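Long-range contacts in lipolytic protein G-D-S-L family (Chitinophaga pinensis, PDB 4Q7Q), which is of unproven function but probably hydrolyses ester bonds, as do other GDSL-like lipases and acylhydrolases of the SGNH hydrolase superfamily: residues A[4-9]-A[42-47]; A[13-18]-A[75-80]; A[47-52]-A[66-71]; A[123-128]-A[174-179]. All coordinates share one frame; numbering follows the deposited sequence.

Interaction 1: A[4-9]-A[42-47]; sequences KELTWV and PNLKYI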
loop_
_atom_site.group_PDB
_atom_site.type_symbol
_atom_site.label_atom_id
_atom_site.label_comp_id
_atom_site.label_asym_id
_atom_site.label_seq_id
_atom_site.Cartn_x
_atom_site.Cartn_y
_atom_site.Cartn_z
ATOM N N LYS A 4 -22.313 -17.811 -6.076
ATOM C CA LYS A 4 -21.267 -16.994 -6.708
ATOM C C LYS A 4 -19.960 -16.890 -5.915
ATOM O O LYS A 4 -19.201 -15.934 -6.094
ATOM C CB LYS A 4 -21.799 -15.595 -7.037
ATOM C CG LYS A 4 -22.728 -15.548 -8.240
ATOM C CD LYS A 4 -23.160 -14.114 -8.513
ATOM C CE LYS A 4 -23.457 -13.881 -9.982
ATOM N NZ LYS A 4 -23.664 -12.431 -10.259
ATOM N N GLU A 5 -19.687 -17.871 -5.059
ATOM C CA GLU A 5 -18.501 -17.818 -4.207
ATOM C C GLU A 5 -17.213 -17.791 -5.011
ATOM O O GLU A 5 -16.997 -18.631 -5.885
ATOM C CB GLU A 5 -18.465 -18.989 -3.221
ATOM C CG GLU A 5 -17.152 -19.070 -2.446
ATOM C CD GLU A 5 -17.114 -20.223 -1.461
ATOM O OE1 GLU A 5 -18.045 -20.331 -0.637
ATOM O OE2 GLU A 5 -16.150 -21.019 -1.513
ATOM N N LEU A 6 -16.367 -16.808 -4.713
ATOM C CA LEU A 6 -15.064 -16.702 -5.345
ATOM C C LEU A 6 -13.981 -16.534 -4.289
ATOM O O LEU A 6 -14.114 -15.728 -3.365
ATOM C CB LEU A 6 -15.024 -15.514 -6.311
ATOM C CG LEU A 6 -15.982 -15.553 -7.501
ATOM C CD1 LEU A 6 -15.927 -14.234 -8.260
ATOM C CD2 LEU A 6 -15.656 -16.730 -8.416
ATOM N N THR A 7 -12.909 -17.302 -4.431
ATOM C CA THR A 7 -11.760 -17.174 -3.552
ATOM C C THR A 7 -10.846 -16.081 -4.097
ATOM O O THR A 7 -10.443 -16.117 -5.261
ATOM C CB THR A 7 -10.991 -18.502 -3.427
ATOM O OG1 THR A 7 -11.827 -19.482 -2.790
ATOM C CG2 THR A 7 -9.724 -18.316 -2.606
ATOM N N TRP A 8 -10.538 -15.110 -3.246
ATOM C CA TRP A 8 -9.736 -13.953 -3.618
ATOM C C TRP A 8 -8.484 -13.896 -2.760
ATOM O O TRP A 8 -8.570 -13.704 -1.550
ATOM C CB TRP A 8 -10.560 -12.678 -3.416
ATOM C CG TRP A 8 -9.769 -11.392 -3.352
ATOM C CD1 TRP A 8 -8.647 -11.066 -4.069
ATOM C CD2 TRP A 8 -10.039 -10.275 -2.501
ATOM N NE1 TRP A 8 -8.221 -9.803 -3.727
ATOM C CE2 TRP A 8 -9.055 -9.300 -2.760
ATOM C CE3 TRP A 8 -11.023 -10.001 -1.544
ATOM C CZ2 TRP A 8 -9.023 -8.075 -2.095
ATOM C CZ3 TRP A 8 -10.994 -8.784 -0.889
ATOM C CH2 TRP A 8 -10.003 -7.833 -1.171
ATOM N N VAL A 9 -7.328 -14.065 -3.397
ATOM C CA VAL A 9 -6.045 -13.936 -2.720
ATOM C C VAL A 9 -5.556 -12.499 -2.856
ATOM O O VAL A 9 -5.367 -11.997 -3.971
ATOM C CB VAL A 9 -4.997 -14.916 -3.286
ATOM C CG1 VAL A 9 -3.617 -14.639 -2.709
ATOM C CG2 VAL A 9 -5.415 -16.344 -2.995
ATOM N N PRO A 42 -20.189 -9.660 -0.987
ATOM C CA PRO A 42 -20.149 -10.721 0.028
ATOM C C PRO A 42 -19.783 -12.104 -0.498
ATOM O O PRO A 42 -19.473 -12.992 0.299
ATOM C CB PRO A 42 -21.562 -10.705 0.620
ATOM C CG PRO A 42 -22.428 -10.066 -0.427
ATOM C CD PRO A 42 -21.527 -9.052 -1.104
ATOM N N ASN A 43 -19.805 -12.283 -1.812
ATOM C CA ASN A 43 -19.387 -13.549 -2.406
ATOM C C ASN A 43 -17.869 -13.678 -2.557
ATOM O O ASN A 43 -17.368 -14.745 -2.924
ATOM C CB ASN A 43 -20.051 -13.743 -3.768
ATOM C CG ASN A 43 -19.713 -12.631 -4.738
ATOM O OD1 ASN A 43 -19.865 -11.449 -4.424
ATOM N ND2 ASN A 43 -19.236 -13.002 -5.918
ATOM N N LEU A 44 -17.143 -12.596 -2.282
ATOM C CA LEU A 44 -15.687 -12.601 -2.406
ATOM C C LEU A 44 -15.068 -12.996 -1.071
ATOM O O LEU A 44 -15.225 -12.295 -0.069
ATOM C CB LEU A 44 -15.183 -11.225 -2.854
ATOM C CG LEU A 44 -15.065 -10.952 -4.361
ATOM C CD1 LEU A 44 -13.884 -11.715 -4.970
ATOM C CD2 LEU A 44 -16.354 -11.285 -5.093
ATOM N N LYS A 45 -14.381 -14.132 -1.062
ATOM C CA LYS A 45 -13.820 -14.688 0.160
ATOM C C LYS A 45 -12.318 -14.467 0.186
ATOM O O LYS A 45 -11.572 -15.146 -0.526
ATOM C CB LYS A 45 -14.125 -16.181 0.232
ATOM C CG LYS A 45 -15.600 -16.497 0.089
ATOM C CD LYS A 45 -16.410 -15.947 1.257
ATOM C CE LYS A 45 -17.877 -16.319 1.119
ATOM N NZ LYS A 45 -18.639 -15.957 2.342
ATOM N N TYR A 46 -11.872 -13.526 1.011
ATOM C CA TYR A 46 -10.470 -13.129 0.979
ATOM C C TYR A 46 -9.518 -14.084 1.673
ATOM O O TYR A 46 -9.857 -14.743 2.662
ATOM C CB TYR A 46 -10.260 -11.691 1.485
ATOM C CG TYR A 46 -10.309 -11.483 2.990
ATOM C CD1 TYR A 46 -9.232 -11.832 3.809
ATOM C CD2 TYR A 46 -11.407 -10.876 3.588
ATOM C CE1 TYR A 46 -9.273 -11.633 5.182
ATOM C CE2 TYR A 46 -11.447 -10.652 4.961
ATOM C CZ TYR A 46 -10.383 -11.040 5.752
ATOM O OH TYR A 46 -10.434 -10.810 7.113
ATOM N N ILE A 47 -8.314 -14.142 1.121
ATOM C CA ILE A 47 -7.186 -14.769 1.774
ATOM C C ILE A 47 -6.129 -13.688 1.885
ATOM O O ILE A 47 -5.742 -13.080 0.886
ATOM C CB ILE A 47 -6.671 -15.951 0.955
ATOM C CG1 ILE A 47 -7.706 -17.073 1.000
ATOM C CG2 ILE A 47 -5.329 -16.433 1.484
ATOM C CD1 ILE A 47 -7.372 -18.234 0.116
#

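Interaction 2: A[13-18]-A[75-80]; sequences DSITYL and SVFLGT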
loop_
_atom_site.group_PDB
_atom_site.type_symbol
_atom_site.label_atom_id
_atom_site.label_comp_id
_atom_site.label_asym_id
_atom_site.label_seq_id
_atom_site.Cartn_x
_atom_site.Cartn_y
_atom_site.Cartn_z
ATOM N N ASP A 13 1.535 -5.799 1.126
ATOM C CA ASP A 13 2.461 -5.469 2.202
ATOM C C ASP A 13 1.657 -5.187 3.483
ATOM O O ASP A 13 0.608 -5.795 3.687
ATOM C CB ASP A 13 3.350 -4.285 1.807
ATOM C CG ASP A 13 2.550 -3.112 1.239
ATOM O OD1 ASP A 13 1.421 -2.863 1.726
ATOM O OD2 ASP A 13 3.042 -2.443 0.296
ATOM N N SER A 14 2.112 -4.264 4.325
ATOM C CA SER A 14 1.418 -3.998 5.583
ATOM C C SER A 14 0.002 -3.481 5.375
ATOM O O SER A 14 -0.878 -3.761 6.169
ATOM C CB SER A 14 2.193 -3.000 6.445
ATOM O OG SER A 14 2.509 -1.850 5.696
ATOM N N ILE A 15 -0.220 -2.713 4.318
ATOM C CA ILE A 15 -1.550 -2.167 4.075
ATOM C C ILE A 15 -2.594 -3.289 3.927
ATOM O O ILE A 15 -3.746 -3.134 4.332
ATOM C CB ILE A 15 -1.522 -1.185 2.897
ATOM C CG1 ILE A 15 -0.666 0.025 3.288
ATOM C CG2 ILE A 15 -2.916 -0.749 2.490
ATOM C CD1 ILE A 15 -0.332 0.968 2.154
ATOM N N THR A 16 -2.154 -4.437 3.410
ATOM C CA THR A 16 -2.990 -5.627 3.271
ATOM C C THR A 16 -2.957 -6.462 4.544
ATOM O O THR A 16 -3.995 -6.861 5.063
ATOM C CB THR A 16 -2.516 -6.460 2.072
ATOM O OG1 THR A 16 -2.640 -5.658 0.892
ATOM C CG2 THR A 16 -3.329 -7.739 1.921
ATOM N N TYR A 17 -1.749 -6.724 5.027
ATOM C CA TYR A 17 -1.534 -7.473 6.263
ATOM C C TYR A 17 -2.414 -6.999 7.429
ATOM O O TYR A 17 -3.027 -7.811 8.136
ATOM C CB TYR A 17 -0.061 -7.354 6.652
ATOM C CG TYR A 17 0.288 -7.899 8.025
ATOM C CD1 TYR A 17 0.616 -9.240 8.200
ATOM C CD2 TYR A 17 0.325 -7.059 9.137
ATOM C CE1 TYR A 17 0.953 -9.735 9.452
ATOM C CE2 TYR A 17 0.656 -7.537 10.383
ATOM C CZ TYR A 17 0.972 -8.879 10.540
ATOM O OH TYR A 17 1.303 -9.360 11.787
ATOM N N LEU A 18 -2.481 -5.681 7.610
ATOM C CA LEU A 18 -3.119 -5.095 8.781
ATOM C C LEU A 18 -4.625 -5.318 8.845
ATOM O O LEU A 18 -5.227 -5.103 9.894
ATOM C CB LEU A 18 -2.814 -3.597 8.861
ATOM C CG LEU A 18 -1.367 -3.267 9.237
ATOM C CD1 LEU A 18 -1.029 -1.786 8.972
ATOM C CD2 LEU A 18 -1.076 -3.672 10.684
ATOM N N SER A 75 -5.359 -10.097 -6.265
ATOM C CA SER A 75 -4.954 -8.698 -6.341
ATOM C C SER A 75 -3.520 -8.568 -5.852
ATOM O O SER A 75 -3.060 -9.344 -5.003
ATOM C CB SER A 75 -5.896 -7.775 -5.555
ATOM O OG SER A 75 -5.966 -8.128 -4.186
ATOM N N VAL A 76 -2.799 -7.607 -6.418
ATOM C CA VAL A 76 -1.424 -7.350 -6.020
ATOM C C VAL A 76 -1.286 -5.877 -5.674
ATOM O O VAL A 76 -1.514 -5.011 -6.519
ATOM C CB VAL A 76 -0.430 -7.719 -7.140
ATOM C CG1 VAL A 76 1.014 -7.485 -6.693
ATOM C CG2 VAL A 76 -0.631 -9.175 -7.560
ATOM N N PHE A 77 -0.913 -5.606 -4.429
ATOM C CA PHE A 77 -0.878 -4.247 -3.898
ATOM C C PHE A 77 0.490 -4.062 -3.241
ATOM O O PHE A 77 0.650 -4.269 -2.034
ATOM C CB PHE A 77 -2.013 -4.114 -2.875
ATOM C CG PHE A 77 -2.266 -2.711 -2.366
ATOM C CD1 PHE A 77 -1.473 -1.628 -2.733
ATOM C CD2 PHE A 77 -3.316 -2.492 -1.484
ATOM C CE1 PHE A 77 -1.733 -0.357 -2.224
ATOM C CE2 PHE A 77 -3.590 -1.223 -0.992
ATOM C CZ PHE A 77 -2.789 -0.158 -1.355
ATOM N N LEU A 78 1.480 -3.697 -4.054
ATOM C CA LEU A 78 2.876 -3.641 -3.636
ATOM C C LEU A 78 3.575 -2.444 -4.248
ATOM O O LEU A 78 3.156 -1.943 -5.284
ATOM C CB LEU A 78 3.619 -4.896 -4.095
ATOM C CG LEU A 78 3.172 -6.207 -3.463
ATOM C CD1 LEU A 78 3.741 -7.379 -4.267
ATOM C CD2 LEU A 78 3.615 -6.259 -2.004
ATOM N N GLY A 79 4.656 -2.011 -3.617
ATOM C CA GLY A 79 5.511 -1.016 -4.217
ATOM C C GLY A 79 5.941 0.088 -3.270
ATOM O O GLY A 79 7.023 0.661 -3.426
ATOM N N THR A 80 5.119 0.389 -2.272
ATOM C CA THR A 80 5.445 1.489 -1.379
ATOM C C THR A 80 6.739 1.211 -0.603
ATOM O O THR A 80 7.565 2.108 -0.400
ATOM C CB THR A 80 4.259 1.878 -0.457
ATOM O OG1 THR A 80 4.486 3.188 0.072
ATOM C CG2 THR A 80 4.063 0.885 0.682
HETATM O O HOH W 1 -0.675 -3.973 0.352
HETATM O O HOH W 2 5.451 -2.764 -0.823
HETATM O O HOH W 3 2.291 -0.500 -1.910
#

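Interaction 3: A[47-52]-A[66-71]; sequences INQGHN and LGLIKA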
loop_
_atom_site.group_PDB
_atom_site.type_symbol
_atom_site.label_atom_id
_atom_site.label_comp_id
_atom_site.label_asym_id
_atom_site.label_seq_id
_atom_site.Cartn_x
_atom_site.Cartn_y
_atom_site.Cartn_z
ATOM N N ILE A 47 -8.314 -14.142 1.121
ATOM C CA ILE A 47 -7.186 -14.769 1.774
ATOM C C ILE A 47 -6.129 -13.688 1.885
ATOM O O ILE A 47 -5.742 -13.080 0.886
ATOM C CB ILE A 47 -6.671 -15.951 0.955
ATOM C CG1 ILE A 47 -7.706 -17.073 1.000
ATOM C CG2 ILE A 47 -5.329 -16.433 1.484
ATOM C CD1 ILE A 47 -7.372 -18.234 0.116
ATOM N N ASN A 48 -5.682 -13.437 3.107
ATOM C CA ASN A 48 -4.727 -12.375 3.370
ATOM C C ASN A 48 -3.290 -12.827 3.113
ATOM O O ASN A 48 -2.683 -13.525 3.930
ATOM C CB ASN A 48 -4.892 -11.882 4.809
ATOM C CG ASN A 48 -4.094 -10.629 5.099
ATOM O OD1 ASN A 48 -3.025 -10.408 4.526
ATOM N ND2 ASN A 48 -4.606 -9.799 6.002
ATOM N N GLN A 49 -2.761 -12.431 1.963
ATOM C CA GLN A 49 -1.361 -12.667 1.636
ATOM C C GLN A 49 -0.593 -11.344 1.654
ATOM O O GLN A 49 0.263 -11.068 0.808
ATOM C CB GLN A 49 -1.216 -13.420 0.309
ATOM C CG GLN A 49 -1.448 -14.919 0.453
ATOM C CD GLN A 49 -0.217 -15.644 0.956
ATOM O OE1 GLN A 49 0.818 -15.026 1.234
ATOM N NE2 GLN A 49 -0.309 -16.968 1.052
ATOM N N GLY A 50 -0.922 -10.520 2.644
ATOM C CA GLY A 50 -0.177 -9.309 2.915
ATOM C C GLY A 50 0.940 -9.655 3.869
ATOM O O GLY A 50 0.725 -10.328 4.887
ATOM N N HIS A 51 2.138 -9.192 3.544
ATOM C CA HIS A 51 3.313 -9.460 4.366
ATOM C C HIS A 51 3.888 -8.163 4.893
ATOM O O HIS A 51 4.282 -7.285 4.131
ATOM C CB HIS A 51 4.331 -10.267 3.570
ATOM C CG HIS A 51 3.818 -11.616 3.196
ATOM N ND1 HIS A 51 4.124 -12.751 3.915
ATOM C CD2 HIS A 51 2.964 -12.003 2.222
ATOM C CE1 HIS A 51 3.499 -13.785 3.382
ATOM N NE2 HIS A 51 2.783 -13.357 2.354
ATOM N N ASN A 52 3.897 -8.052 6.216
ATOM C CA ASN A 52 4.210 -6.809 6.902
ATOM C C ASN A 52 5.623 -6.350 6.588
ATOM O O ASN A 52 6.583 -7.054 6.876
ATOM C CB ASN A 52 4.015 -6.992 8.409
ATOM C CG ASN A 52 3.992 -5.671 9.160
ATOM O OD1 ASN A 52 3.956 -4.610 8.551
ATOM N ND2 ASN A 52 3.986 -5.736 10.482
ATOM N N LEU A 66 5.313 -19.014 -0.045
ATOM C CA LEU A 66 4.320 -18.222 0.671
ATOM C C LEU A 66 3.057 -18.997 1.024
ATOM O O LEU A 66 2.195 -18.493 1.746
ATOM C CB LEU A 66 3.946 -16.984 -0.147
ATOM C CG LEU A 66 5.081 -16.015 -0.463
ATOM C CD1 LEU A 66 4.534 -14.775 -1.140
ATOM C CD2 LEU A 66 5.825 -15.651 0.816
ATOM N N GLY A 67 2.937 -20.215 0.509
ATOM C CA GLY A 67 1.719 -20.974 0.692
ATOM C C GLY A 67 0.590 -20.452 -0.173
ATOM O O GLY A 67 -0.584 -20.664 0.139
ATOM N N LEU A 68 0.935 -19.754 -1.255
ATOM C CA LEU A 68 -0.076 -19.300 -2.203
ATOM C C LEU A 68 -0.853 -20.489 -2.747
ATOM O O LEU A 68 -0.267 -21.511 -3.104
ATOM C CB LEU A 68 0.566 -18.546 -3.364
ATOM C CG LEU A 68 1.121 -17.166 -3.034
ATOM C CD1 LEU A 68 1.928 -16.648 -4.210
ATOM C CD2 LEU A 68 -0.018 -16.216 -2.706
ATOM N N ILE A 69 -2.172 -20.353 -2.812
ATOM C CA ILE A 69 -2.994 -21.432 -3.344
ATOM C C ILE A 69 -3.724 -21.012 -4.610
ATOM O O ILE A 69 -3.732 -19.842 -4.983
ATOM C CB ILE A 69 -4.028 -21.939 -2.315
ATOM C CG1 ILE A 69 -5.088 -20.874 -2.042
ATOM C CG2 ILE A 69 -3.339 -22.372 -1.026
ATOM C CD1 ILE A 69 -6.269 -21.396 -1.233
ATOM N N LYS A 70 -4.328 -21.985 -5.275
ATOM C CA LYS A 70 -5.153 -21.713 -6.440
ATOM C C LYS A 70 -6.417 -20.966 -6.009
ATOM O O LYS A 70 -7.097 -21.361 -5.055
ATOM C CB LYS A 70 -5.513 -23.022 -7.141
ATOM C CG LYS A 70 -6.311 -22.852 -8.420
ATOM C CD LYS A 70 -6.634 -24.213 -9.021
ATOM C CE LYS A 70 -7.316 -24.095 -10.378
ATOM N NZ LYS A 70 -7.414 -25.422 -11.056
ATOM N N ALA A 71 -6.719 -19.879 -6.708
ATOM C CA ALA A 71 -7.864 -19.039 -6.376
ATOM C C ALA A 71 -8.444 -18.432 -7.641
ATOM O O ALA A 71 -7.843 -18.520 -8.715
ATOM C CB ALA A 71 -7.459 -17.940 -5.403
HETATM O O HOH W 4 -2.675 -18.668 0.168
#

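Interaction 4: A[123-128]-A[174-179]; sequences KIVLIT and PVVDLY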
loop_
_atom_site.group_PDB
_atom_site.type_symbol
_atom_site.label_atom_id
_atom_site.label_comp_id
_atom_site.label_asym_id
_atom_site.label_seq_id
_atom_site.Cartn_x
_atom_site.Cartn_y
_atom_site.Cartn_z
ATOM N N LYS A 123 -8.615 -14.268 -12.481
ATOM C CA LYS A 123 -8.550 -12.833 -12.734
ATOM C C LYS A 123 -7.436 -12.203 -11.912
ATOM O O LYS A 123 -7.142 -12.643 -10.799
ATOM C CB LYS A 123 -9.881 -12.161 -12.398
ATOM C CG LYS A 123 -11.059 -12.648 -13.223
ATOM C CD LYS A 123 -10.717 -12.718 -14.701
ATOM N N ILE A 124 -6.810 -11.175 -12.475
ATOM C CA ILE A 124 -5.755 -10.446 -11.785
ATOM C C ILE A 124 -6.074 -8.956 -11.755
ATOM O O ILE A 124 -6.515 -8.383 -12.753
ATOM C CB ILE A 124 -4.367 -10.666 -12.442
ATOM C CG1 ILE A 124 -4.048 -12.161 -12.556
ATOM C CG2 ILE A 124 -3.281 -9.956 -11.645
ATOM C CD1 ILE A 124 -2.721 -12.456 -13.224
ATOM N N VAL A 125 -5.876 -8.337 -10.597
ATOM C CA VAL A 125 -6.006 -6.893 -10.467
ATOM C C VAL A 125 -4.756 -6.353 -9.782
ATOM O O VAL A 125 -4.302 -6.911 -8.786
ATOM C CB VAL A 125 -7.254 -6.533 -9.624
ATOM C CG1 VAL A 125 -7.312 -5.041 -9.339
ATOM C CG2 VAL A 125 -8.520 -6.991 -10.323
ATOM N N LEU A 126 -4.182 -5.284 -10.332
ATOM C CA LEU A 126 -3.058 -4.612 -9.689
ATOM C C LEU A 126 -3.547 -3.332 -9.024
ATOM O O LEU A 126 -4.480 -2.691 -9.504
ATOM C CB LEU A 126 -1.962 -4.285 -10.705
ATOM C CG LEU A 126 -1.521 -5.421 -11.633
ATOM C CD1 LEU A 126 -0.424 -4.932 -12.564
ATOM C CD2 LEU A 126 -1.074 -6.651 -10.844
ATOM N N ILE A 127 -2.914 -2.970 -7.915
ATOM C CA ILE A 127 -3.268 -1.759 -7.186
ATOM C C ILE A 127 -2.029 -0.889 -7.026
ATOM O O ILE A 127 -1.024 -1.349 -6.494
ATOM C CB ILE A 127 -3.826 -2.102 -5.795
ATOM C CG1 ILE A 127 -4.972 -3.112 -5.919
ATOM C CG2 ILE A 127 -4.249 -0.843 -5.051
ATOM C CD1 ILE A 127 -5.622 -3.446 -4.606
ATOM N N THR A 128 -2.081 0.355 -7.498
ATOM C CA THR A 128 -0.924 1.244 -7.342
ATOM C C THR A 128 -0.721 1.653 -5.890
ATOM O O THR A 128 -1.673 1.691 -5.114
ATOM C CB THR A 128 -1.050 2.541 -8.167
ATOM O OG1 THR A 128 -2.105 3.343 -7.628
ATOM C CG2 THR A 128 -1.318 2.239 -9.635
ATOM N N PRO A 174 -6.648 -5.014 -15.264
ATOM C CA PRO A 174 -7.153 -3.792 -14.629
ATOM C C PRO A 174 -6.268 -3.327 -13.474
ATOM O O PRO A 174 -5.690 -4.147 -12.753
ATOM C CB PRO A 174 -8.517 -4.214 -14.085
ATOM C CG PRO A 174 -8.870 -5.473 -14.811
ATOM C CD PRO A 174 -7.577 -6.145 -15.116
ATOM N N VAL A 175 -6.175 -2.013 -13.312
ATOM C CA VAL A 175 -5.390 -1.415 -12.247
ATOM C C VAL A 175 -6.249 -0.451 -11.433
ATOM O O VAL A 175 -6.921 0.421 -11.986
ATOM C CB VAL A 175 -4.175 -0.645 -12.809
ATOM C CG1 VAL A 175 -3.404 0.014 -11.684
ATOM C CG2 VAL A 175 -3.274 -1.573 -13.602
ATOM N N VAL A 176 -6.263 -0.637 -10.119
ATOM C CA VAL A 176 -6.851 0.344 -9.222
ATOM C C VAL A 176 -5.788 1.399 -8.964
ATOM O O VAL A 176 -4.776 1.120 -8.323
ATOM C CB VAL A 176 -7.266 -0.296 -7.891
ATOM C CG1 VAL A 176 -7.798 0.769 -6.933
ATOM C CG2 VAL A 176 -8.303 -1.380 -8.132
ATOM N N ASP A 177 -6.011 2.607 -9.471
ATOM C CA ASP A 177 -5.008 3.665 -9.345
ATOM C C ASP A 177 -5.258 4.489 -8.089
ATOM O O ASP A 177 -5.924 5.524 -8.138
ATOM C CB ASP A 177 -5.002 4.570 -10.578
ATOM C CG ASP A 177 -3.764 5.455 -10.658
ATOM O OD1 ASP A 177 -3.009 5.527 -9.670
ATOM O OD2 ASP A 177 -3.548 6.083 -11.721
ATOM N N LEU A 178 -4.723 4.034 -6.963
ATOM C CA LEU A 178 -4.831 4.814 -5.733
ATOM C C LEU A 178 -3.962 6.069 -5.768
ATOM O O LEU A 178 -4.328 7.093 -5.196
ATOM C CB LEU A 178 -4.464 3.980 -4.506
ATOM C CG LEU A 178 -5.277 2.702 -4.297
ATOM C CD1 LEU A 178 -4.769 1.991 -3.066
ATOM C CD2 LEU A 178 -6.766 3.025 -4.185
ATOM N N TYR A 179 -2.808 5.984 -6.426
ATOM C CA TYR A 179 -1.877 7.105 -6.440
ATOM C C TYR A 179 -2.552 8.359 -6.986
ATOM O O TYR A 179 -2.413 9.446 -6.424
ATOM C CB TYR A 179 -0.606 6.799 -7.250
ATOM C CG TYR A 179 0.425 7.868 -7.004
ATOM C CD1 TYR A 179 0.358 9.081 -7.678
ATOM C CD2 TYR A 179 1.424 7.700 -6.053
ATOM C CE1 TYR A 179 1.246 10.088 -7.430
ATOM C CE2 TYR A 179 2.342 8.716 -5.805
ATOM C CZ TYR A 179 2.241 9.905 -6.502
ATOM O OH TYR A 179 3.116 10.933 -6.267
#

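Interaction 1: A[4-9]-A[42-47]
The carbonyl oxygen of W8 accepts I47 N at 2.7 Å and is also approached by the CA-H of Y46, a CA-H...O contact with Y46 CA 3.2 Å from W8 O. The parallel ladder runs on through W8 N to K45 O, K45 N to L6 O and L6 N to N43 O. Beyond the last rung a side chain takes over. N43 holds CG between its backbone N and carbonyl carbon (chi1 59°), and ND2 donates to K4 O at 2.9 Å with that oxygen in the amide plane; a second bond from ND2 to L260 O fixes the amide's rotation. On the face of L6 and W8, L44 CD1 packs 3.8 Å from W8 CB, and the indole meets Y46 obliquely, W8 CE3 lying 3.6 Å from Y46 CB. On the other face I47 CD1 reaches T7 CG2 at 3.6 Å and V9 CG2 at 4.1 Å. The two strands are joined by a beta-alpha-beta crossover through helix 33-40, whose L34 and L37 pack on W8. W8 NE1 bonds to S75 OG of strand 73-77, the other neighbour of strand 6-12, and F255 of helix 241-257 meets the indole edge-to-face.

Interaction 2: A[13-18]-A[75-80]
The CA atoms of the two segments come nearest at D13 and L78, 6.1 Å apart, where strand 6-12 has given way to helix 14-17 and strand 73-77 leads toward helix 80-85. D13 and G79 are both N-cap residues, and the positive phi of G79 (135°) suits glycine. Three waters fill the polar link. Water 1 donates to F77 O at 2.7 Å and accepts from D13 N and from T16 OG1, the latter also bonded to Y33 OH. The D13 carboxylate divides its work: OD1 accepts the capping bond from I15 N at 3.1 Å on its anti side, while D13 OD2 accepts from water 2 at 2.7 Å and from water 3 at 3.0 Å. Those waters in turn accept from G79 N and T80 N, so one oxygen serves the start of the second helix indirectly. An alanine at D13 would probably leave I15 N without its cap and waters 2 and 3 without the carboxylate oxygen they donate to. The T80 methyl CG2 rests against that oxygen, 3.5 Å from D13 OD2. The apolar contact is I15 CG2, anti to its backbone N, which meets the F77 ring obliquely, 3.6 Å from F77 CE2. S14, of the GDS signature that follows the first strand, hydrogen-bonds through OG to H238 NE2, consistent with the nucleophilic serine and histidine of an SGNH hydrolase active site.

Interaction 3: A[47-52]-A[66-71]
Q49 turns its amide between L66 and H51. Its CG is anti to the carbonyl carbon (chi1 -80°) and the chain bends at chi2 (-82°), folding CD back from an extended path. Q49 NE2 donates to L66 O at 3.0 Å in a nearly straight bond; the acceptor lies in the glutamine amide plane, yet the donor stands above the carbonyl plane of L66. NE2 also gives a bond to water 4, which donates to G67 O. The amide's other end, Q49 OE1, accepts from H51 NE2 at 2.8 Å, in the plane of the imidazole and at its edge. With both ends engaged, the amide is held against flipping. This polar centre joins the end of the edge strand 44-50 of the parallel sheet to the loop that leads from helix 56-61 into strand 73-77, and N48, through OD1 and G50 N, closes an Asx turn at the strand's end. An alanine in place of Q49 would probably leave L66 O and H51 NE2 without these partners and open a gap beside L68, whose CD2 packs 3.7 Å from Q49 CG. L66 CD2 approaches the imidazole obliquely, 3.9 Å from H51 CE1. Earlier in the strand, I47 meets I69 of the loop, which places CG1 between its backbone N and carbonyl carbon (chi1 68°); I69 CD1 lies 3.6 Å from I47 CD1, the two side chains crossing at about a right angle.

Interaction 4: A[123-128]-A[174-179]
V176 sets its side chain into the notch between V125 and I127: V176 CG2 lies 4.0 Å from V125 CG1, and V176 CB is 4.1 Å from I127 CG1, the isoleucine and valine running side by side. V175 does the same on the opposite face, fitting between L126 and T128, with its CG2 near the CB of L126 and V175 CG1 3.7 Å from T128 CG2. The tightest carbon contact comes at L178, whose CD1 presses on I127 CG2 at 3.5 Å, closer than usual for two carbons. At the other end the proline ring rests on the backbone, P174 CD lying 3.4 Å from I124 O. Helix 241-257 packs on V125 and V176, and helix 157-171 on L126, so a helix packs on each face. The parallel strands are joined by L126 N to P174 O, V176 N to L126 O at 2.8 Å and T128 N to V176 O. One side-chain polar atom joins them, T128 OG1, which accepts from Y179 N at 3.0 Å. The chemistry implies a division of labour: backbone bonds set the register, branched aliphatic side chains fill the interior, and a threonine hydroxyl extends the link to the backbone of Y179.

Overall arrangement
All four interactions reach one parallel sheet of strand order 2-1-3-4-5. Interactions 1 and 4 are its two outer strand pairings, about 17 Å apart between centres and not touching; interaction 2 touches both, through strand 73-77. Interaction 3 starts from the same edge strand as interaction 1, shares I47 with it and packs against V9. Place matters for chemistry: interactions 1 and 4 are backbone ladders, the first partly exposed and with charged residues along it, the second buried and mainly aliphatic apart from a threonine hydroxyl. Interaction 2, near the chain's centre, is buried yet joined by water, whereas interaction 3 is a surface contact resting largely on one side-chain amide.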